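Local coordinates for sugar ABC transporter substrate-binding protein (Treponema pallidum subsp. pallidum, PDB 5U2P), which probably binds a sugar or another small solute in the periplasm as the ligand-capturing component of an ABC transporter, at residues Pro189-Leu201 and Ala225-Phe237. Numbering follows the deposited sequence.
Sequences PHTLLADAITKVL and ALYPVLGAYLELF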
loop_
_atom_site.group_PDB
_atom_site.type_symbol
_atom_site.label_atom_id
_atom_site.label_comp_id
_atom_site.label_asym_id
_atom_site.label_seq_id
_atom_site.Cartn_x
_atom_site.Cartn_y
_atom_site.Cartn_z
ATOM N N PRO A 189 -6.317 -7.515 10.072
ATOM C CA PRO A 189 -5.476 -8.611 10.535
ATOM C C PRO A 189 -4.031 -8.210 10.290
ATOM O O PRO A 189 -3.806 -7.155 9.678
ATOM C CB PRO A 189 -5.902 -9.792 9.660
ATOM C CG PRO A 189 -6.389 -9.153 8.399
ATOM C CD PRO A 189 -6.962 -7.817 8.781
ATOM N N HIS A 190 -3.090 -9.008 10.770
ATOM C CA HIS A 190 -1.689 -8.744 10.480
ATOM C C HIS A 190 -1.420 -8.782 8.970
ATOM O O HIS A 190 -2.098 -9.471 8.222
ATOM C CB HIS A 190 -0.792 -9.757 11.194
ATOM C CG HIS A 190 0.654 -9.456 11.006
ATOM N ND1 HIS A 190 1.415 -10.048 10.021
ATOM C CD2 HIS A 190 1.457 -8.553 11.615
ATOM C CE1 HIS A 190 2.636 -9.541 10.050
ATOM N NE2 HIS A 190 2.685 -8.627 11.007
ATOM N N THR A 191 -0.409 -8.029 8.541
ATOM C CA THR A 191 0.026 -7.964 7.155
ATOM C C THR A 191 0.052 -9.281 6.379
ATOM O O THR A 191 -0.326 -9.328 5.220
ATOM C CB THR A 191 1.471 -7.380 7.112
ATOM O OG1 THR A 191 1.575 -6.263 8.018
ATOM C CG2 THR A 191 1.846 -6.969 5.719
ATOM N N LEU A 192 0.585 -10.332 6.997
ATOM C CA LEU A 192 0.686 -11.630 6.347
ATOM C C LEU A 192 -0.681 -12.167 5.946
ATOM O O LEU A 192 -0.916 -12.525 4.780
ATOM C CB LEU A 192 1.387 -12.641 7.273
ATOM C CG LEU A 192 1.451 -14.086 6.786
ATOM C CD1 LEU A 192 2.189 -14.118 5.497
ATOM C CD2 LEU A 192 2.148 -14.958 7.815
ATOM N N LEU A 193 -1.594 -12.218 6.904
ATOM C CA LEU A 193 -2.926 -12.721 6.597
ATOM C C LEU A 193 -3.682 -11.724 5.711
ATOM O O LEU A 193 -4.442 -12.123 4.818
ATOM C CB LEU A 193 -3.706 -13.007 7.881
ATOM C CG LEU A 193 -5.011 -13.779 7.712
ATOM C CD1 LEU A 193 -4.770 -15.106 6.982
ATOM C CD2 LEU A 193 -5.648 -14.017 9.078
ATOM N N ALA A 194 -3.472 -10.431 5.942
ATOM C CA ALA A 194 -4.092 -9.394 5.106
ATOM C C ALA A 194 -3.720 -9.571 3.635
ATOM O O ALA A 194 -4.572 -9.489 2.747
ATOM C CB ALA A 194 -3.694 -8.016 5.588
ATOM N N ASP A 195 -2.431 -9.781 3.382
ATOM C CA ASP A 195 -1.949 -10.006 2.030
ATOM C C ASP A 195 -2.680 -11.187 1.387
ATOM O O ASP A 195 -3.242 -11.081 0.287
ATOM C CB ASP A 195 -0.434 -10.240 2.057
ATOM C CG ASP A 195 0.141 -10.541 0.695
ATOM O OD1 ASP A 195 0.397 -9.573 -0.062
ATOM O OD2 ASP A 195 0.349 -11.740 0.386
ATOM N N ALA A 196 -2.719 -12.308 2.097
ATOM C CA ALA A 196 -3.279 -13.519 1.531
ATOM C C ALA A 196 -4.783 -13.422 1.308
ATOM O O ALA A 196 -5.274 -13.849 0.262
ATOM C CB ALA A 196 -2.944 -14.691 2.427
ATOM N N ILE A 197 -5.512 -12.861 2.273
ATOM C CA ILE A 197 -6.955 -12.680 2.130
ATOM C C ILE A 197 -7.228 -11.783 0.922
ATOM O O ILE A 197 -8.157 -12.025 0.138
ATOM C CB ILE A 197 -7.587 -12.060 3.403
ATOM C CG1 ILE A 197 -7.565 -13.071 4.557
ATOM C CG2 ILE A 197 -9.035 -11.588 3.137
ATOM C CD1 ILE A 197 -7.944 -12.492 5.907
ATOM N N THR A 198 -6.415 -10.746 0.784
ATOM C CA THR A 198 -6.647 -9.753 -0.254
ATOM C C THR A 198 -6.463 -10.412 -1.621
ATOM O O THR A 198 -7.260 -10.188 -2.556
ATOM C CB THR A 198 -5.703 -8.525 -0.077
ATOM O OG1 THR A 198 -6.034 -7.853 1.146
ATOM C CG2 THR A 198 -5.865 -7.533 -1.239
ATOM N N LYS A 199 -5.435 -11.243 -1.743
ATOM C CA LYS A 199 -5.143 -11.886 -3.016
ATOM C C LYS A 199 -6.217 -12.896 -3.433
ATOM O O LYS A 199 -6.570 -12.962 -4.598
ATOM C CB LYS A 199 -3.780 -12.568 -2.973
ATOM C CG LYS A 199 -2.638 -11.595 -3.012
ATOM C CD LYS A 199 -1.314 -12.329 -3.134
ATOM C CE LYS A 199 -0.175 -11.365 -3.168
ATOM N NZ LYS A 199 1.002 -11.945 -3.884
ATOM N N VAL A 200 -6.726 -13.684 -2.498
ATOM C CA VAL A 200 -7.713 -14.689 -2.884
ATOM C C VAL A 200 -9.009 -13.990 -3.305
ATOM O O VAL A 200 -9.676 -14.428 -4.238
ATOM C CB VAL A 200 -7.971 -15.717 -1.755
ATOM C CG1 VAL A 200 -8.564 -15.055 -0.519
ATOM C CG2 VAL A 200 -8.861 -16.848 -2.263
ATOM N N LEU A 201 -9.337 -12.875 -2.658
ATOM C CA LEU A 201 -10.588 -12.162 -2.955
ATOM C C LEU A 201 -10.515 -11.240 -4.174
ATOM O O LEU A 201 -11.535 -10.958 -4.800
ATOM C CB LEU A 201 -11.036 -11.336 -1.748
ATOM C CG LEU A 201 -11.480 -12.125 -0.511
ATOM C CD1 LEU A 201 -11.785 -11.170 0.630
ATOM C CD2 LEU A 201 -12.681 -13.027 -0.800
ATOM N N ALA A 225 -14.298 -18.592 1.531
ATOM C CA ALA A 225 -13.194 -18.337 0.614
ATOM C C ALA A 225 -11.897 -18.207 1.406
ATOM O O ALA A 225 -10.820 -18.488 0.886
ATOM C CB ALA A 225 -13.455 -17.072 -0.227
ATOM N N LEU A 226 -12.019 -17.780 2.663
ATOM C CA LEU A 226 -10.878 -17.587 3.563
ATOM C C LEU A 226 -10.383 -18.872 4.217
ATOM O O LEU A 226 -9.325 -18.864 4.867
ATOM C CB LEU A 226 -11.244 -16.588 4.663
ATOM C CG LEU A 226 -11.079 -15.110 4.305
ATOM C CD1 LEU A 226 -11.527 -14.827 2.914
ATOM C CD2 LEU A 226 -11.836 -14.230 5.266
ATOM N N TYR A 227 -11.158 -19.957 4.102
ATOM C CA TYR A 227 -10.795 -21.235 4.732
ATOM C C TYR A 227 -9.363 -21.701 4.394
ATOM O O TYR A 227 -8.583 -22.027 5.309
ATOM C CB TYR A 227 -11.807 -22.321 4.351
ATOM C CG TYR A 227 -11.452 -23.703 4.865
ATOM C CD1 TYR A 227 -11.808 -24.101 6.148
ATOM C CD2 TYR A 227 -10.773 -24.613 4.062
ATOM C CE1 TYR A 227 -11.479 -25.367 6.625
ATOM C CE2 TYR A 227 -10.450 -25.885 4.526
ATOM C CZ TYR A 227 -10.808 -26.253 5.808
ATOM O OH TYR A 227 -10.485 -27.508 6.268
ATOM N N PRO A 228 -9.007 -21.743 3.098
ATOM C CA PRO A 228 -7.652 -22.204 2.776
ATOM C C PRO A 228 -6.527 -21.284 3.253
ATOM O O PRO A 228 -5.471 -21.799 3.607
ATOM C CB PRO A 228 -7.665 -22.307 1.242
ATOM C CG PRO A 228 -8.826 -21.489 0.802
ATOM C CD PRO A 228 -9.833 -21.604 1.884
ATOM N N VAL A 229 -6.726 -19.962 3.282
ATOM C CA VAL A 229 -5.634 -19.076 3.688
ATOM C C VAL A 229 -5.481 -19.082 5.208
ATOM O O VAL A 229 -4.371 -18.929 5.725
ATOM C CB VAL A 229 -5.828 -17.619 3.178
ATOM C CG1 VAL A 229 -6.077 -17.620 1.674
ATOM C CG2 VAL A 229 -6.957 -16.923 3.900
ATOM N N LEU A 230 -6.584 -19.259 5.928
ATOM C CA LEU A 230 -6.499 -19.434 7.370
ATOM C C LEU A 230 -5.778 -20.746 7.649
ATOM O O LEU A 230 -4.960 -20.832 8.567
ATOM C CB LEU A 230 -7.896 -19.407 8.012
ATOM C CG LEU A 230 -8.526 -18.018 8.029
ATOM C CD1 LEU A 230 -10.002 -18.131 8.369
ATOM C CD2 LEU A 230 -7.849 -17.078 9.000
ATOM N N GLY A 231 -6.060 -21.763 6.837
ATOM C CA GLY A 231 -5.375 -23.041 6.943
ATOM C C GLY A 231 -3.859 -22.886 6.798
ATOM O O GLY A 231 -3.083 -23.465 7.554
ATOM N N ALA A 232 -3.445 -22.103 5.807
ATOM C CA ALA A 232 -2.021 -21.837 5.561
ATOM C C ALA A 232 -1.377 -21.152 6.752
ATOM O O ALA A 232 -0.282 -21.524 7.219
ATOM C CB ALA A 232 -1.862 -20.966 4.299
ATOM N N TYR A 233 -2.067 -20.130 7.242
ATOM C CA TYR A 233 -1.639 -19.358 8.404
ATOM C C TYR A 233 -1.374 -20.300 9.587
ATOM O O TYR A 233 -0.303 -20.311 10.194
ATOM C CB TYR A 233 -2.732 -18.330 8.719
ATOM C CG TYR A 233 -2.335 -17.100 9.497
ATOM C CD1 TYR A 233 -1.146 -16.438 9.240
ATOM C CD2 TYR A 233 -3.188 -16.561 10.451
ATOM C CE1 TYR A 233 -0.803 -15.298 9.934
ATOM C CE2 TYR A 233 -2.850 -15.414 11.151
ATOM C CZ TYR A 233 -1.652 -14.787 10.888
ATOM O OH TYR A 233 -1.291 -13.642 11.580
ATOM N N LEU A 234 -2.373 -21.125 9.876
ATOM C CA LEU A 234 -2.309 -22.137 10.917
ATOM C C LEU A 234 -1.136 -23.088 10.765
ATOM O O LEU A 234 -0.489 -23.449 11.751
ATOM C CB LEU A 234 -3.628 -22.915 10.906
ATOM C CG LEU A 234 -4.813 -22.138 11.481
ATOM C CD1 LEU A 234 -6.136 -22.828 11.136
ATOM C CD2 LEU A 234 -4.647 -22.018 12.996
ATOM N N GLU A 235 -0.870 -23.499 9.527
ATOM C CA GLU A 235 0.210 -24.443 9.261
ATOM C C GLU A 235 1.552 -23.799 9.595
ATOM O O GLU A 235 2.441 -24.459 10.148
ATOM C CB GLU A 235 0.170 -24.909 7.803
ATOM C CG GLU A 235 1.163 -26.017 7.462
ATOM C CD GLU A 235 0.839 -27.338 8.142
ATOM O OE1 GLU A 235 -0.286 -27.498 8.659
ATOM O OE2 GLU A 235 1.716 -28.220 8.158
ATOM N N LEU A 236 1.707 -22.512 9.274
ATOM C CA LEU A 236 2.942 -21.801 9.629
ATOM C C LEU A 236 3.147 -21.781 11.152
ATOM O O LEU A 236 4.268 -21.971 11.621
ATOM C CB LEU A 236 2.943 -20.369 9.082
ATOM C CG LEU A 236 2.979 -20.241 7.554
ATOM C CD1 LEU A 236 2.927 -18.788 7.175
ATOM C CD2 LEU A 236 4.210 -20.881 6.929
ATOM N N PHE A 237 2.075 -21.559 11.913
ATOM C CA PHE A 237 2.171 -21.559 13.381
ATOM C C PHE A 237 2.478 -22.964 13.885
ATOM O O PHE A 237 3.311 -23.154 14.779
ATOM C CB PHE A 237 0.876 -21.043 14.020
ATOM C CG PHE A 237 0.644 -19.559 13.834
ATOM C CD1 PHE A 237 1.322 -18.630 14.601
ATOM C CD2 PHE A 237 -0.266 -19.099 12.893
ATOM C CE1 PHE A 237 1.101 -17.269 14.425
ATOM C CE2 PHE A 237 -0.488 -17.740 12.714
ATOM C CZ PHE A 237 0.185 -16.832 13.477
#
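Leu193 lies over one face of the Tyr233 ring, its CB 4.1 Å from the ring centroid and 12° off the normal, a CH-pi contact. Phe237 brings CE2 over the opposite face, so the ring is sandwiched, while Leu192 CD2 meets its edge in plane, 3.6 Å from Tyr233 CE1. With CG anti to the backbone N (chi1 -157°), Tyr233 extends across to the start of helix 191-214, where its OH comes within 3.9 Å of His190 CB. His190 itself, at the N-cap position, gives NE2 to a hydrogen bond with Ser183 O.

Further along, Val229 is a knob in a hole formed by Leu193, Ala196, Ile197 and Val200. Leu226 and Ala225 continue the seam against Ile197 and Leu201. The axes of 191-201 and 227-237 approach to 9.7 Å and run roughly antiparallel, at 153°.

Trp160 and Leu164 of helix 160-172 pack on Leu236, helix 406-417 touches Leu230, and Phe267 of strand 263-267 meets Leu192. Contacts so largely apolar imply that shape complementarity and hydrophobic burial, rather than directional polar bonds, hold these two segments together.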